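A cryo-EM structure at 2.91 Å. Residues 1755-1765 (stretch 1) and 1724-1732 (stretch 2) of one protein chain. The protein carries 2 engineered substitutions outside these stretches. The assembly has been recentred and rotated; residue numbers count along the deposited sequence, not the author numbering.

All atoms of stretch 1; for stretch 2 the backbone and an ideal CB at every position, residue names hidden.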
# COMPACT_ATOMS: atom_id res chain seq x y z
N GLY A 1755 -23.53 73.05 14.96
CA GLY A 1755 -22.39 73.27 14.09
C GLY A 1755 -21.19 73.73 14.88
O GLY A 1755 -21.27 74.72 15.61
N VAL A 1756 -20.07 73.02 14.74
CA VAL A 1756 -18.85 73.32 15.47
C VAL A 1756 -17.73 73.54 14.47
O VAL A 1756 -17.49 72.70 13.60
CB VAL A 1756 -18.49 72.19 16.45
CG1 VAL A 1756 -17.09 72.40 17.01
CG2 VAL A 1756 -19.51 72.12 17.57
N HIS A 1757 -17.04 74.68 14.58
CA HIS A 1757 -15.89 74.96 13.74
C HIS A 1757 -14.75 75.49 14.59
O HIS A 1757 -14.96 76.17 15.60
CB HIS A 1757 -16.24 75.98 12.65
CG HIS A 1757 -17.30 75.50 11.71
ND1 HIS A 1757 -17.07 75.31 10.36
CD2 HIS A 1757 -18.60 75.17 11.92
CE1 HIS A 1757 -18.18 74.88 9.79
NE2 HIS A 1757 -19.12 74.79 10.71
N VAL A 1758 -13.53 75.17 14.18
CA VAL A 1758 -12.32 75.64 14.84
C VAL A 1758 -11.37 76.16 13.77
O VAL A 1758 -11.18 75.53 12.73
CB VAL A 1758 -11.65 74.54 15.68
CG1 VAL A 1758 -12.68 73.85 16.56
CG2 VAL A 1758 -10.94 73.54 14.79
N LEU A 1759 -10.77 77.32 14.04
CA LEU A 1759 -9.86 77.98 13.11
C LEU A 1759 -8.54 78.20 13.82
O LEU A 1759 -8.44 79.05 14.71
CB LEU A 1759 -10.45 79.30 12.61
CG LEU A 1759 -10.48 79.47 11.10
CD1 LEU A 1759 -11.31 80.69 10.73
CD2 LEU A 1759 -9.08 79.59 10.54
N ASP A 1760 -7.53 77.42 13.45
CA ASP A 1760 -6.20 77.52 14.05
C ASP A 1760 -5.33 78.41 13.17
O ASP A 1760 -5.12 78.12 11.99
CB ASP A 1760 -5.57 76.14 14.20
CG ASP A 1760 -4.29 76.17 15.02
OD1 ASP A 1760 -4.00 77.22 15.62
OD2 ASP A 1760 -3.58 75.14 15.05
N VAL A 1761 -4.83 79.50 13.76
CA VAL A 1761 -4.05 80.50 13.04
C VAL A 1761 -2.64 80.47 13.60
O VAL A 1761 -2.43 80.70 14.79
CB VAL A 1761 -4.67 81.90 13.19
CG1 VAL A 1761 -3.98 82.89 12.27
CG2 VAL A 1761 -6.16 81.85 12.90
N ASP A 1762 -1.67 80.18 12.73
CA ASP A 1762 -0.27 80.20 13.15
C ASP A 1762 0.15 81.58 13.64
O ASP A 1762 1.03 81.68 14.49
CB ASP A 1762 0.63 79.75 12.00
CG ASP A 1762 0.45 80.60 10.76
OD1 ASP A 1762 -0.42 81.49 10.76
OD2 ASP A 1762 1.18 80.37 9.77
N ALA A 1763 -0.46 82.63 13.11
CA ALA A 1763 -0.18 84.00 13.56
C ALA A 1763 -1.45 84.82 13.38
O ALA A 1763 -1.88 85.04 12.24
CB ALA A 1763 0.98 84.60 12.78
N VAL A 1764 -2.04 85.26 14.49
CA VAL A 1764 -3.31 85.97 14.42
C VAL A 1764 -3.17 87.27 13.64
O VAL A 1764 -4.10 87.69 12.95
CB VAL A 1764 -3.85 86.24 15.84
CG1 VAL A 1764 -5.07 87.13 15.79
CG2 VAL A 1764 -4.18 84.92 16.53
N GLU A 1765 -2.01 87.92 13.73
CA GLU A 1765 -1.82 89.19 13.04
C GLU A 1765 -1.95 89.05 11.53
O GLU A 1765 -2.17 90.05 10.84
CB GLU A 1765 -0.45 89.78 13.38
CG GLU A 1765 0.74 88.86 13.09
CD GLU A 1765 1.08 87.96 14.26
OE1 GLU A 1765 0.24 87.81 15.17
OE2 GLU A 1765 2.20 87.41 14.28
N UNK A 1724 -18.06 79.05 16.13
CA UNK A 1724 -16.71 79.04 15.59
C UNK A 1724 -15.75 79.50 16.68
O UNK A 1724 -15.94 80.58 17.26
CB UNK A 1724 -16.60 79.93 14.35
N UNK A 1725 -14.73 78.70 16.95
CA UNK A 1725 -13.67 79.05 17.88
C UNK A 1725 -12.43 79.44 17.09
O UNK A 1725 -12.15 78.88 16.03
CB UNK A 1725 -13.37 77.89 18.84
N UNK A 1726 -11.70 80.43 17.60
CA UNK A 1726 -10.45 80.88 17.00
C UNK A 1726 -9.32 80.60 17.96
O UNK A 1726 -9.37 81.02 19.12
CB UNK A 1726 -10.50 82.37 16.64
N UNK A 1727 -8.29 79.90 17.48
CA UNK A 1727 -7.13 79.55 18.29
C UNK A 1727 -5.87 80.08 17.62
O UNK A 1727 -5.79 80.16 16.39
CB UNK A 1727 -7.04 78.04 18.49
N UNK A 1728 -4.90 80.46 18.43
CA UNK A 1728 -3.63 81.02 17.95
C UNK A 1728 -2.59 79.91 17.98
O UNK A 1728 -1.91 79.70 18.99
CB UNK A 1728 -3.18 82.21 18.80
N UNK A 1729 -2.45 79.21 16.86
CA UNK A 1729 -1.47 78.13 16.72
C UNK A 1729 -1.62 77.13 17.86
O UNK A 1729 -0.67 76.83 18.59
CB UNK A 1729 -0.05 78.69 16.69
N UNK A 1730 -2.84 76.61 18.01
CA UNK A 1730 -3.14 75.72 19.13
C UNK A 1730 -2.25 74.49 19.11
O UNK A 1730 -1.67 74.10 20.13
CB UNK A 1730 -4.61 75.30 19.10
N UNK A 1731 -2.12 73.86 17.94
CA UNK A 1731 -1.45 72.57 17.87
C UNK A 1731 0.06 72.70 18.04
O UNK A 1731 0.71 71.73 18.45
CB UNK A 1731 -1.77 71.89 16.54
N UNK A 1732 0.63 73.86 17.73
CA UNK A 1732 2.08 74.01 17.73
C UNK A 1732 2.59 74.92 18.84
O UNK A 1732 3.79 74.87 19.15
CB UNK A 1732 2.54 74.55 16.38

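Positions 1724 to 1728 run parallel to strand 1755-1761, so each side chain lies beside a neighbour on the same face of the sheet. Position 1724 pairs with His-1757, and its extended backbone and CB on the same face as the His-1757 side chain suit a beta-branched or other apolar residue. It is Val-1724, whose CG2 lies 4.0 Å from CB of His-1757.

At 1725 the CB turns to the other face, beside Val-1758, with Val-1756 further back along the strand. A long or broad apolar side chain could reach both valines' neighbourhood. The residue is Trp-1725; with chi1 in m, its ring extends back until CZ3 lies 3.7 Å from CG1 of Val-1756. Its backbone N donates to O of His-1757 (2.9 Å), and its O accepts from N of Leu-1759 (2.9 Å), the alternation expected of parallel strands.

Position 1726 shares a face with Leu-1759, whose side chain is hydrocarbon, so Leu, Ile, Val or Met would fit. Leu-1726 is deposited, and its CD2 packs 3.5 Å from CB of Leu-1759.

Position 1727 is different: its CB stands 4.3 Å from OD1 of Asp-1760, a carboxylate that calls for a donor. Ser, Thr or Asn would be reasonable, and an extended strand favours beta-branching. It is Thr-1727, whose chi1 in p lets OG1 donate to OD1 of Asp-1760 at 3.1 Å. Its backbone continues the ladder, N to O of Leu-1759 and O from N of Val-1761, both 2.9 Å.

Position 1728 pairs with Val-1761, while its CB is 3.7 Å from CG2 of Val-1764. Aliphatic residues would suit, as would a long polar chain with a methylene stem. Glu-1728 is the latter: its CB meets CG2 of Val-1764 at 3.6 Å.

At 1729 phi and psi are both near +55°, a left-handed conformation best tolerated by Gly, Asn or Asp. Asn-1729 ends the ladder with a weak bond from its N to O of Val-1761 (2.6 Å); its ND2 lies 3.6 Å from O of Asp-1762.

Position 1730 has CB sideways, 4.0 Å from OD1 of Asp-1760, and a small residue fits easily. Ala-1730 matters chiefly through its backbone N, which donates to that OD1 at 2.7 Å.

Position 1731 also points sideways, its CB 4.0 Å from OD2 of Asp-1760, so a polar group or ring edge turned to the carboxylate would suit, though others are possible. Trp-1731 sends its ring edge to the carboxylate, CD1 lying 3.1 Å from OD2 of Asp-1760, while its N makes a weak 3.5 Å bond to the same OD2.

Position 1732 has nothing of stretch 1 near its CB and is little constrained; it is Val-1732.

Stretch 2, residues 1724-1732: VWLTENAWV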
# COMPACT_ATOMS: atom_id res chain seq x y z
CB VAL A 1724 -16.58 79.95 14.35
CG1 VAL A 1724 -15.21 79.79 13.72
CG2 VAL A 1724 -17.68 79.64 13.35
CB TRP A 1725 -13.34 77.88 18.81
CG TRP A 1725 -14.39 77.63 19.85
CD1 TRP A 1725 -14.35 78.03 21.15
CD2 TRP A 1725 -15.62 76.92 19.68
NE1 TRP A 1725 -15.49 77.61 21.80
CE2 TRP A 1725 -16.28 76.93 20.92
CE3 TRP A 1725 -16.23 76.28 18.59
CZ2 TRP A 1725 -17.53 76.33 21.11
CZ3 TRP A 1725 -17.45 75.67 18.78
CH2 TRP A 1725 -18.09 75.71 20.03
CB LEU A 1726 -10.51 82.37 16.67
CG LEU A 1726 -11.63 82.84 15.74
CD1 LEU A 1726 -11.41 84.29 15.37
CD2 LEU A 1726 -11.69 81.97 14.49
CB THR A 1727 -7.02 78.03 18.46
OG1 THR A 1727 -6.63 77.43 17.22
CG2 THR A 1727 -8.35 77.45 18.91
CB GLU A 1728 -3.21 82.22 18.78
CG GLU A 1728 -1.86 82.80 18.39
CD GLU A 1728 -1.55 84.10 19.12
OE1 GLU A 1728 -2.34 84.49 20.00
OE2 GLU A 1728 -0.52 84.72 18.81
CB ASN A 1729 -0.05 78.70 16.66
CG ASN A 1729 0.88 77.83 15.84
OD1 ASN A 1729 0.56 76.68 15.53
ND2 ASN A 1729 2.04 78.37 15.49
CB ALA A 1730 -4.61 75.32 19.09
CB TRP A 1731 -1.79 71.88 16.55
CG TRP A 1731 -3.24 71.55 16.42
CD1 TRP A 1731 -4.16 72.19 15.63
CD2 TRP A 1731 -3.95 70.51 17.09
NE1 TRP A 1731 -5.39 71.61 15.78
CE2 TRP A 1731 -5.29 70.58 16.67
CE3 TRP A 1731 -3.59 69.53 18.02
CZ2 TRP A 1731 -6.27 69.70 17.13
CZ3 TRP A 1731 -4.56 68.66 18.48
CH2 TRP A 1731 -5.88 68.75 18.03
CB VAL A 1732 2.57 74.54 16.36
CG1 VAL A 1732 4.07 74.32 16.23
CG2 VAL A 1732 1.81 73.86 15.23
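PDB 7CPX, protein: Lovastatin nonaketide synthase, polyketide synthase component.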